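PDB 2ZZJ: glucuronan lyase A from Trichoderma reesei, which probably cleaves beta-1,4-linked polyglucuronic acid (glucuronan) within the chain as an endo-acting polysaccharide lyase, and carries a bound calcium ion. Local coordinates for residues W13-V24 against Y48-N59. Numbering follows the deposited sequence.
Sequences WDYVRKENQGTV and YTGRYHSEVDHN
Val56 presses its CG2 methyl squarely onto one face of the Trp13 indole, 3.4 Å from the centroid of the six-membered ring, in a CH-pi contact. A beta-branched valine offers two methyls from one CB, so CG1 can meanwhile face the other valines, 3.9 Å from Val24 CG1 and near Val16 CG2. Trp13, Val24 and Val56 form the tightly packed, apolar part, with Val16 at its margin, closed further by Leu38 and Met40 of strand 37-43, which belongs to the other sheet. On the reverse face, shared by Tyr15, Arg17, Glu55 and Asp57, charge takes over. Arg17 runs straight from the backbone to CD, then bends at chi3 (-60°), bringing its guanidinium end-on to Asp57: NH1 reaches OD1 at 2.9 Å and NH2 reaches OD2 at 2.8 Å. Both oxygens use syn lone pairs, and the two planes are 22° apart. NH1 makes a further weak bond to Glu55 OE1, a carboxylate that also pairs with Arg196 and, through OE2, with Gln91. Between these faces, strand 15-18 runs antiparallel to strand 53-58 along the border of one sheet of the beta-jelly roll; the type II' turn from Glu19 to Gly22 then carries the chain across to the opposing sheet. Beside that turn the Glu19 side chain, extended beyond CG, brings OE2 to His53 N (2.9 Å, anti lone pair); His53 ND1 meets OE2 at its ring edge, at a doubtfully short 2.4 Å. A water links OE1 to Arg51 N. Asn20 OD1 sits over the Tyr48 ring face, though its hydrogen bond goes to Thr45. At the more open far end, where Asp14 is exposed, its OD2 accepts a nearly straight bond from Asn59 N (2.8 Å, 172°), and a water bridges it, weakly on the aspartate side, to His58 ND1.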
# COMPACT_ATOMS: atom_id res chain seq x y z
N TRP A 13 9.16 12.31 3.39
CA TRP A 13 8.04 11.98 2.50
C TRP A 13 7.77 13.22 1.67
O TRP A 13 7.87 14.34 2.18
CB TRP A 13 6.79 11.66 3.31
CG TRP A 13 6.98 10.48 4.19
CD1 TRP A 13 7.20 10.49 5.54
CD2 TRP A 13 6.97 9.10 3.79
NE1 TRP A 13 7.33 9.19 6.00
CE2 TRP A 13 7.21 8.33 4.94
CE3 TRP A 13 6.78 8.46 2.56
CZ2 TRP A 13 7.25 6.91 4.90
CZ3 TRP A 13 6.83 7.05 2.53
CH2 TRP A 13 7.06 6.30 3.70
N ASP A 14 7.46 13.00 0.39
CA ASP A 14 7.18 14.08 -0.56
C ASP A 14 5.87 14.80 -0.27
O ASP A 14 5.75 16.01 -0.50
CB ASP A 14 7.17 13.50 -1.98
CG ASP A 14 8.55 12.93 -2.38
OD1 ASP A 14 9.54 13.69 -2.28
OD2 ASP A 14 8.66 11.75 -2.78
N TYR A 15 4.88 14.05 0.23
CA TYR A 15 3.55 14.58 0.41
C TYR A 15 2.85 13.80 1.52
O TYR A 15 3.09 12.60 1.67
CB TYR A 15 2.76 14.48 -0.89
CG TYR A 15 1.43 15.23 -0.83
CD1 TYR A 15 1.39 16.63 -0.80
CD2 TYR A 15 0.23 14.53 -0.80
CE1 TYR A 15 0.16 17.31 -0.74
CE2 TYR A 15 -1.00 15.18 -0.73
CZ TYR A 15 -1.02 16.57 -0.69
OH TYR A 15 -2.25 17.18 -0.64
N VAL A 16 2.03 14.52 2.29
CA VAL A 16 1.20 13.97 3.37
C VAL A 16 -0.26 14.28 3.06
O VAL A 16 -0.64 15.44 2.96
CB VAL A 16 1.62 14.55 4.73
CG1 VAL A 16 0.81 13.93 5.89
CG2 VAL A 16 3.12 14.33 4.92
N ARG A 17 -1.06 13.23 2.88
CA ARG A 17 -2.47 13.37 2.45
C ARG A 17 -3.34 13.01 3.64
O ARG A 17 -3.23 11.91 4.17
CB ARG A 17 -2.74 12.44 1.27
CG ARG A 17 -4.16 12.46 0.69
CD ARG A 17 -4.32 11.51 -0.55
NE ARG A 17 -3.42 11.89 -1.63
CZ ARG A 17 -2.19 11.40 -1.83
NH1 ARG A 17 -1.69 10.39 -1.06
NH2 ARG A 17 -1.46 11.90 -2.82
N LYS A 18 -4.15 13.97 4.11
CA LYS A 18 -5.05 13.76 5.25
C LYS A 18 -6.43 14.20 4.81
O LYS A 18 -6.88 15.29 5.16
CB LYS A 18 -4.67 14.64 6.44
CG LYS A 18 -3.23 14.65 6.88
CD LYS A 18 -2.95 15.99 7.57
CE LYS A 18 -1.53 16.44 7.34
NZ LYS A 18 -1.42 17.88 6.86
N GLU A 19 -7.10 13.35 4.04
CA GLU A 19 -8.38 13.67 3.42
C GLU A 19 -9.50 13.75 4.47
O GLU A 19 -9.59 12.92 5.40
CB GLU A 19 -8.66 12.61 2.36
CG GLU A 19 -9.35 13.06 1.14
CD GLU A 19 -9.26 12.04 0.00
OE1 GLU A 19 -9.62 12.40 -1.16
OE2 GLU A 19 -8.86 10.89 0.25
N ASN A 20 -10.38 14.76 4.33
CA ASN A 20 -11.56 14.87 5.21
C ASN A 20 -11.15 15.04 6.68
O ASN A 20 -10.44 15.97 7.01
CB ASN A 20 -12.51 13.68 4.97
CG ASN A 20 -13.88 13.84 5.63
OD1 ASN A 20 -14.58 12.85 5.86
ND2 ASN A 20 -14.26 15.07 5.95
N GLN A 21 -11.58 14.14 7.56
CA GLN A 21 -11.17 14.22 8.96
C GLN A 21 -9.92 13.38 9.30
O GLN A 21 -9.57 13.23 10.46
CB GLN A 21 -12.33 13.83 9.89
CG GLN A 21 -13.44 14.91 9.96
CD GLN A 21 -14.54 14.61 10.98
OE1 GLN A 21 -14.33 13.94 12.00
NE2 GLN A 21 -15.75 15.12 10.70
N GLY A 22 -9.25 12.87 8.27
CA GLY A 22 -8.04 12.03 8.49
C GLY A 22 -6.91 12.77 9.19
O GLY A 22 -6.79 14.00 9.08
N THR A 23 -6.07 12.03 9.91
CA THR A 23 -4.85 12.57 10.51
C THR A 23 -3.66 11.72 10.11
O THR A 23 -3.82 10.54 9.77
CB THR A 23 -4.93 12.68 12.06
OG1 THR A 23 -5.04 11.39 12.67
CG2 THR A 23 -6.14 13.56 12.49
N VAL A 24 -2.47 12.32 10.12
CA VAL A 24 -1.19 11.62 9.99
C VAL A 24 -0.27 12.38 10.94
O VAL A 24 -0.03 13.59 10.75
CB VAL A 24 -0.59 11.70 8.57
CG1 VAL A 24 0.82 11.07 8.51
CG2 VAL A 24 -1.51 11.02 7.51
N TYR A 48 -20.83 12.47 3.35
CA TYR A 48 -19.65 12.81 2.54
C TYR A 48 -19.55 11.87 1.34
O TYR A 48 -19.77 10.66 1.47
CB TYR A 48 -18.42 12.75 3.46
CG TYR A 48 -17.02 12.87 2.86
CD1 TYR A 48 -16.52 14.10 2.43
CD2 TYR A 48 -16.17 11.76 2.82
CE1 TYR A 48 -15.22 14.22 1.93
CE2 TYR A 48 -14.87 11.86 2.32
CZ TYR A 48 -14.40 13.09 1.88
OH TYR A 48 -13.12 13.21 1.38
N THR A 49 -19.28 12.44 0.17
CA THR A 49 -19.23 11.65 -1.06
C THR A 49 -17.80 11.47 -1.57
O THR A 49 -17.61 10.82 -2.59
CB THR A 49 -20.06 12.29 -2.19
OG1 THR A 49 -19.65 13.64 -2.36
CG2 THR A 49 -21.55 12.26 -1.86
N GLY A 50 -16.83 12.05 -0.87
CA GLY A 50 -15.41 11.94 -1.25
C GLY A 50 -14.67 10.72 -0.70
O GLY A 50 -15.30 9.75 -0.25
N ARG A 51 -13.34 10.77 -0.71
CA ARG A 51 -12.53 9.59 -0.35
C ARG A 51 -11.81 9.78 0.97
O ARG A 51 -11.86 10.86 1.56
CB ARG A 51 -11.59 9.19 -1.51
CG ARG A 51 -12.35 8.57 -2.67
CD ARG A 51 -11.47 8.13 -3.81
NE ARG A 51 -12.21 7.53 -4.93
CZ ARG A 51 -12.80 8.23 -5.90
NH1 ARG A 51 -12.73 9.56 -5.90
NH2 ARG A 51 -13.43 7.61 -6.90
N TYR A 52 -11.19 8.71 1.46
CA TYR A 52 -10.74 8.66 2.84
C TYR A 52 -9.28 8.17 2.88
O TYR A 52 -8.99 7.10 3.43
CB TYR A 52 -11.62 7.68 3.60
CG TYR A 52 -13.05 8.12 3.90
CD1 TYR A 52 -13.35 8.86 5.05
CD2 TYR A 52 -14.12 7.71 3.08
CE1 TYR A 52 -14.70 9.23 5.35
CE2 TYR A 52 -15.46 8.07 3.38
CZ TYR A 52 -15.72 8.82 4.51
OH TYR A 52 -17.04 9.15 4.82
N HIS A 53 -8.38 8.96 2.30
CA HIS A 53 -6.94 8.64 2.30
C HIS A 53 -6.24 9.34 3.45
O HIS A 53 -6.34 10.57 3.59
CB HIS A 53 -6.26 9.19 1.05
CG HIS A 53 -6.69 8.58 -0.23
ND1 HIS A 53 -7.75 9.08 -0.97
CD2 HIS A 53 -6.15 7.59 -0.98
CE1 HIS A 53 -7.86 8.40 -2.09
NE2 HIS A 53 -6.89 7.50 -2.13
N SER A 54 -5.51 8.59 4.25
CA SER A 54 -4.53 9.20 5.18
C SER A 54 -3.18 8.52 4.86
O SER A 54 -2.93 7.41 5.32
CB SER A 54 -4.91 8.98 6.64
OG SER A 54 -6.00 9.79 7.03
N GLU A 55 -2.35 9.17 4.04
CA GLU A 55 -1.18 8.51 3.43
C GLU A 55 0.04 9.44 3.41
O GLU A 55 -0.10 10.68 3.52
CB GLU A 55 -1.48 8.11 1.96
CG GLU A 55 -2.48 6.93 1.78
CD GLU A 55 -2.88 6.71 0.34
OE1 GLU A 55 -3.02 7.72 -0.42
OE2 GLU A 55 -3.05 5.54 -0.06
N VAL A 56 1.22 8.83 3.31
CA VAL A 56 2.44 9.57 3.00
C VAL A 56 3.00 9.01 1.72
O VAL A 56 2.89 7.81 1.46
CB VAL A 56 3.46 9.51 4.13
CG1 VAL A 56 2.92 10.29 5.34
CG2 VAL A 56 3.77 8.00 4.52
N ASP A 57 3.55 9.90 0.87
CA ASP A 57 3.91 9.51 -0.50
C ASP A 57 5.41 9.54 -0.67
O ASP A 57 6.07 10.52 -0.25
CB ASP A 57 3.35 10.46 -1.58
CG ASP A 57 1.83 10.52 -1.63
OD1 ASP A 57 1.16 9.77 -0.89
OD2 ASP A 57 1.31 11.39 -2.42
N HIS A 58 5.94 8.49 -1.29
CA HIS A 58 7.31 8.49 -1.80
C HIS A 58 7.16 8.46 -3.31
O HIS A 58 6.81 7.44 -3.87
CB HIS A 58 8.07 7.25 -1.34
CG HIS A 58 9.42 7.10 -1.96
ND1 HIS A 58 10.46 7.98 -1.70
CD2 HIS A 58 9.93 6.18 -2.81
CE1 HIS A 58 11.54 7.61 -2.37
NE2 HIS A 58 11.24 6.52 -3.05
N ASN A 59 7.41 9.60 -3.96
CA ASN A 59 7.11 9.69 -5.40
C ASN A 59 7.80 8.70 -6.31
O ASN A 59 7.21 8.20 -7.27
CB ASN A 59 7.33 11.14 -5.88
CG ASN A 59 6.27 12.07 -5.36
OD1 ASN A 59 5.14 11.65 -5.09
ND2 ASN A 59 6.62 13.36 -5.19
O HOH W 1 9.95 10.42 -0.38
O HOH W 2 -11.96 13.07 -2.12